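Local coordinates for protein C-domain type II peptide synthetase (Streptomyces globisporus, PDB 4ZNM) that belongs to the condensation-domain family, a stand-alone (type II) peptide synthetase component with the two-lobed fold of that family, at residues A[43-49]-A[125-130]; A[48-52]-A[160-165]. Residues are numbered along the deposited sequence.

Interaction 1. Residues A[43-49]-A[125-130]. With NA (sodium ion), chain C.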
loop_
_atom_site.group_PDB
_atom_site.type_symbol
_atom_site.label_atom_id
_atom_site.label_comp_id
_atom_site.label_asym_id
_atom_site.label_seq_id
_atom_site.Cartn_x
_atom_site.Cartn_y
_atom_site.Cartn_z
ATOM N N GLY A 43 6.318 15.196 -0.701
ATOM C CA GLY A 43 7.726 15.207 -0.383
ATOM C C GLY A 43 8.434 13.947 -0.893
ATOM O O GLY A 43 7.808 13.003 -1.393
ATOM N N PRO A 44 9.750 13.903 -0.723
ATOM C CA PRO A 44 10.617 12.874 -1.323
ATOM C C PRO A 44 10.599 11.555 -0.571
ATOM O O PRO A 44 11.230 10.636 -1.066
ATOM C CB PRO A 44 12.009 13.500 -1.258
ATOM C CG PRO A 44 11.953 14.414 -0.059
ATOM C CD PRO A 44 10.511 14.918 0.030
HETATM N N MSE A 45 9.918 11.451 0.573
HETATM C CA MSE A 45 9.837 10.154 1.249
HETATM C C MSE A 45 8.510 9.439 0.987
HETATM O O MSE A 45 8.272 8.325 1.496
HETATM C CB MSE A 45 10.072 10.317 2.763
HETATM C CG MSE A 45 11.431 10.861 3.140
HETATM SE SE MSE A 45 12.921 9.656 2.507
HETATM C CE MSE A 45 12.593 8.164 3.741
ATOM N N TYR A 46 7.623 10.037 0.203
ATOM C CA TYR A 46 6.332 9.381 -0.028
ATOM C C TYR A 46 6.479 8.505 -1.266
ATOM O O TYR A 46 6.087 8.860 -2.389
ATOM C CB TYR A 46 5.190 10.400 -0.174
ATOM C CG TYR A 46 3.859 9.756 -0.252
ATOM C CD1 TYR A 46 3.291 9.161 0.874
ATOM C CD2 TYR A 46 3.154 9.732 -1.438
ATOM C CE1 TYR A 46 2.049 8.573 0.828
ATOM C CE2 TYR A 46 1.906 9.115 -1.501
ATOM C CZ TYR A 46 1.365 8.553 -0.362
ATOM O OH TYR A 46 0.140 7.928 -0.408
ATOM N N HIS A 47 7.128 7.359 -1.050
ATOM C CA HIS A 47 7.435 6.444 -2.121
ATOM C C HIS A 47 7.018 5.030 -1.761
ATOM O O HIS A 47 6.563 4.758 -0.650
ATOM C CB HIS A 47 8.935 6.488 -2.480
ATOM C CG HIS A 47 9.856 6.432 -1.304
ATOM N ND1 HIS A 47 9.773 5.452 -0.336
ATOM C CD2 HIS A 47 10.887 7.236 -0.947
ATOM C CE1 HIS A 47 10.721 5.654 0.566
ATOM N NE2 HIS A 47 11.420 6.719 0.210
ATOM N N ILE A 48 7.108 4.151 -2.747
ATOM C CA ILE A 48 6.786 2.752 -2.548
ATOM C C ILE A 48 7.974 1.966 -3.098
ATOM O O ILE A 48 8.507 2.318 -4.155
ATOM C CB ILE A 48 5.432 2.380 -3.243
ATOM C CG1 ILE A 48 5.113 0.898 -3.095
ATOM C CG2 ILE A 48 5.490 2.734 -4.734
ATOM C CD1 ILE A 48 3.659 0.550 -3.618
ATOM N N VAL A 49 8.400 0.927 -2.380
ATOM C CA VAL A 49 9.583 0.156 -2.779
ATOM C C VAL A 49 9.174 -1.282 -2.907
ATOM O O VAL A 49 8.302 -1.741 -2.201
ATOM C CB VAL A 49 10.753 0.267 -1.773
ATOM C CG1 VAL A 49 11.119 1.693 -1.541
ATOM C CG2 VAL A 49 10.358 -0.415 -0.455
ATOM N N GLU A 125 14.753 2.166 0.749
ATOM C CA GLU A 125 13.564 2.812 1.324
ATOM C C GLU A 125 13.908 4.015 2.190
ATOM O O GLU A 125 13.088 4.904 2.360
ATOM C CB GLU A 125 12.748 1.813 2.167
ATOM C CG GLU A 125 11.418 2.348 2.618
ATOM C CD GLU A 125 10.681 1.411 3.590
ATOM O OE1 GLU A 125 9.663 1.865 4.200
ATOM O OE2 GLU A 125 11.121 0.246 3.746
ATOM N N SER A 126 15.097 4.036 2.784
ATOM C CA SER A 126 15.488 5.210 3.554
ATOM C C SER A 126 15.996 6.373 2.701
ATOM O O SER A 126 16.255 7.433 3.244
ATOM C CB SER A 126 16.556 4.867 4.577
ATOM O OG SER A 126 17.787 4.647 3.906
ATOM N N THR A 127 16.092 6.209 1.390
ATOM C CA THR A 127 16.513 7.307 0.537
ATOM C C THR A 127 15.296 8.043 -0.023
ATOM O O THR A 127 14.177 7.537 0.027
ATOM C CB THR A 127 17.400 6.830 -0.617
ATOM O OG1 THR A 127 16.633 6.040 -1.542
ATOM C CG2 THR A 127 18.565 6.029 -0.073
ATOM N N GLY A 128 15.515 9.258 -0.525
ATOM C CA GLY A 128 14.425 10.103 -1.005
ATOM C C GLY A 128 14.268 10.075 -2.507
ATOM O O GLY A 128 15.174 9.677 -3.239
ATOM N N LEU A 129 13.086 10.469 -2.964
ATOM C CA LEU A 129 12.789 10.478 -4.394
ATOM C C LEU A 129 11.726 11.558 -4.631
ATOM O O LEU A 129 10.578 11.370 -4.284
ATOM C CB LEU A 129 12.312 9.095 -4.829
ATOM C CG LEU A 129 11.860 8.920 -6.277
ATOM C CD1 LEU A 129 12.962 9.314 -7.210
ATOM C CD2 LEU A 129 11.456 7.474 -6.555
ATOM N N SER A 130 12.139 12.681 -5.196
ATOM C CA SER A 130 11.265 13.834 -5.404
ATOM C C SER A 130 10.130 13.532 -6.366
ATOM O O SER A 130 10.254 12.651 -7.227
ATOM C CB SER A 130 12.077 14.998 -5.946
ATOM O OG SER A 130 12.436 14.747 -7.289
HETATM NA NA NA C . 12.224 12.756 -8.750
HETATM O O HOH W 1 14.302 12.613 -7.898
#
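Leu129 N donates a short hydrogen bond to Pro44 O (2.7 Å). Two CA-H...O contacts flank it: Gly128 CA lies 3.2 Å from Pro44 O, and Pro44 CA lies 3.3 Å from Leu129 O. A second bond joins side chain to loop backbone: His47 NE2 donates to Thr127 O at 2.9 Å, with Glu125 O also at the ring edge. At the far end, Ser130 binds a sodium ion through both O and OG (each 2.5 Å from NA), and Glu133 and Pro135 complete the protein part of the site. The contact illustrates how the loop after helix 110-125 is fastened to the entry of strand 47-55, in the N-terminal lobe of the condensation-domain fold. Gly43 to Tyr46 form a type I turn ahead of that strand. Met45, a selenomethionine, curls back, its SE 3.5 Å from Thr127 O and 3.8 Å from Gly128 CA. Val49 CG1 packs on Glu125 CA (3.9 Å), while the Glu125 carboxylate is held by Arg246, Arg396 and Ser404.

Interaction 2. Residues A[48-52]-A[160-165]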
loop_
_atom_site.group_PDB
_atom_site.type_symbol
_atom_site.label_atom_id
_atom_site.label_comp_id
_atom_site.label_asym_id
_atom_site.label_seq_id
_atom_site.Cartn_x
_atom_site.Cartn_y
_atom_site.Cartn_z
ATOM N N ILE A 48 7.108 4.151 -2.747
ATOM C CA ILE A 48 6.786 2.752 -2.548
ATOM C C ILE A 48 7.974 1.966 -3.098
ATOM O O ILE A 48 8.507 2.318 -4.155
ATOM C CB ILE A 48 5.432 2.380 -3.243
ATOM C CG1 ILE A 48 5.113 0.898 -3.095
ATOM C CG2 ILE A 48 5.490 2.734 -4.734
ATOM C CD1 ILE A 48 3.659 0.550 -3.618
ATOM N N VAL A 49 8.400 0.927 -2.380
ATOM C CA VAL A 49 9.583 0.156 -2.779
ATOM C C VAL A 49 9.174 -1.282 -2.907
ATOM O O VAL A 49 8.302 -1.741 -2.201
ATOM C CB VAL A 49 10.753 0.267 -1.773
ATOM C CG1 VAL A 49 11.119 1.693 -1.541
ATOM C CG2 VAL A 49 10.358 -0.415 -0.455
ATOM N N GLY A 50 9.846 -2.002 -3.790
ATOM C CA GLY A 50 9.640 -3.433 -3.903
ATOM C C GLY A 50 10.944 -4.085 -4.324
ATOM O O GLY A 50 11.848 -3.430 -4.889
ATOM N N ALA A 51 11.043 -5.362 -4.011
ATOM C CA ALA A 51 12.237 -6.140 -4.333
ATOM C C ALA A 51 11.858 -7.482 -4.913
ATOM O O ALA A 51 10.899 -8.121 -4.446
ATOM C CB ALA A 51 13.079 -6.339 -3.099
ATOM N N TRP A 52 12.643 -7.898 -5.905
ATOM C CA TRP A 52 12.474 -9.170 -6.597
ATOM C C TRP A 52 13.789 -9.931 -6.590
ATOM O O TRP A 52 14.845 -9.347 -6.897
ATOM C CB TRP A 52 12.038 -8.919 -8.025
ATOM C CG TRP A 52 10.651 -8.453 -8.164
ATOM C CD1 TRP A 52 9.570 -9.217 -8.450
ATOM C CD2 TRP A 52 10.178 -7.120 -8.022
ATOM N NE1 TRP A 52 8.455 -8.445 -8.506
ATOM C CE2 TRP A 52 8.797 -7.151 -8.239
ATOM C CE3 TRP A 52 10.789 -5.908 -7.723
ATOM C CZ2 TRP A 52 8.004 -6.010 -8.176
ATOM C CZ3 TRP A 52 10.017 -4.773 -7.660
ATOM C CH2 TRP A 52 8.629 -4.825 -7.893
ATOM N N ALA A 160 2.496 5.528 -8.314
ATOM C CA ALA A 160 2.350 4.075 -8.347
ATOM C C ALA A 160 1.876 3.552 -7.023
ATOM O O ALA A 160 2.335 3.994 -5.977
ATOM C CB ALA A 160 3.708 3.416 -8.728
ATOM N N ASP A 161 0.926 2.631 -7.071
ATOM C CA ASP A 161 0.549 1.815 -5.925
ATOM C C ASP A 161 1.107 0.367 -6.052
ATOM O O ASP A 161 1.894 0.076 -6.959
ATOM C CB ASP A 161 -0.984 1.810 -5.764
ATOM C CG ASP A 161 -1.748 1.359 -7.046
ATOM O OD1 ASP A 161 -1.166 0.680 -7.933
ATOM O OD2 ASP A 161 -2.977 1.664 -7.127
ATOM N N ALA A 162 0.741 -0.515 -5.122
ATOM C CA ALA A 162 1.311 -1.875 -5.106
ATOM C C ALA A 162 1.038 -2.605 -6.416
ATOM O O ALA A 162 1.939 -3.223 -6.994
ATOM C CB ALA A 162 0.792 -2.666 -3.926
ATOM N N TRP A 163 -0.173 -2.482 -6.929
ATOM C CA TRP A 163 -0.541 -3.161 -8.177
ATOM C C TRP A 163 0.313 -2.625 -9.322
ATOM O O TRP A 163 0.832 -3.389 -10.164
ATOM C CB TRP A 163 -2.049 -2.983 -8.459
ATOM C CG TRP A 163 -2.547 -3.588 -9.744
ATOM C CD1 TRP A 163 -2.285 -3.160 -10.994
ATOM C CD2 TRP A 163 -3.440 -4.703 -9.884
ATOM N NE1 TRP A 163 -2.937 -3.934 -11.910
ATOM C CE2 TRP A 163 -3.654 -4.891 -11.256
ATOM C CE3 TRP A 163 -4.062 -5.566 -8.981
ATOM C CZ2 TRP A 163 -4.472 -5.901 -11.755
ATOM C CZ3 TRP A 163 -4.871 -6.572 -9.475
ATOM C CH2 TRP A 163 -5.067 -6.732 -10.852
ATOM N N ALA A 164 0.527 -1.316 -9.325
ATOM C CA ALA A 164 1.373 -0.694 -10.348
ATOM C C ALA A 164 2.803 -1.208 -10.302
ATOM O O ALA A 164 3.439 -1.333 -11.338
ATOM C CB ALA A 164 1.376 0.847 -10.202
HETATM N N MSE A 165 3.319 -1.473 -9.104
HETATM C CA MSE A 165 4.701 -1.951 -8.950
HETATM C C MSE A 165 4.819 -3.379 -9.549
HETATM O O MSE A 165 5.797 -3.728 -10.179
HETATM C CB MSE A 165 5.126 -1.967 -7.478
HETATM C CG MSE A 165 5.352 -0.606 -6.853
HETATM SE SE MSE A 165 6.861 0.337 -7.600
HETATM C CE MSE A 165 8.212 -1.025 -7.404
#
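A helix start laid against a strand shows how a turn can be organised by polar bonds internally and seated by apolar contacts externally; no hydrogen bond links 48-52 to 160-165. The second segment opens with Ala160, whose O lies 3.6 Å from Ile48 CG2, and whose CB points to the strand 4.4 Å from the same methyl. The CA-to-CB bond of Asp161 points away from the strand, and the residue takes the N-cap position: OD1 accepts from Ala164 N at 3.0 Å, while the carboxylate also bonds to Phe310 N and forms a salt bridge with Arg298. This is the aspartate of the HHxxxDG signature of condensation domains, begun by His156 and His157, with Ala162 where the usual glycine would stand. Ile48, extended in both chi angles, reaches into this corner, its CD1 3.5 Å from both Asp161 C and Ala162 N and 4.3 Å from Ala162 CB. One turn on, Met165, a selenomethionine, fills the space between Ile48 and Trp52: its CG is 3.8 Å from Ile48 CD1, and its CE is 3.9 Å from Trp52 CH2. That same CE comes within 4.1 Å of Gly50 N, where a beta-carbon would be crowded by the Trp52 ring. The helix 162-180 thus begins against one face of the sheet, with Met165 also touching Leu153 and Ala155 of the adjoining strand 148-156, while Val49 and Ala51 face the other way, onto helix 110-125.

Overall arrangement
Together the two contacts show a single strand serving both faces of a sheet. Interactions 1 and 2 share Ile48 and Val49 of strand 47-55, and their centres lie 12 Å apart. Successive residues divide between them: His47 and Val49 serve 125-130, whereas Ile48 and Trp52 point to 160-165, with the Gly50 backbone between them. Interaction 1 is the more polar and contributes Ser130 to the sodium site itself; interaction 2 is buried and apolar, its centre about 8 Å from the centre of the chain, with the Ala160 side chain about 13 Å from the ion. The signature motif connects them too, since His156 is hydrogen-bonded to Gly43 O of interaction 1 and Asp161 caps the helix within interaction 2.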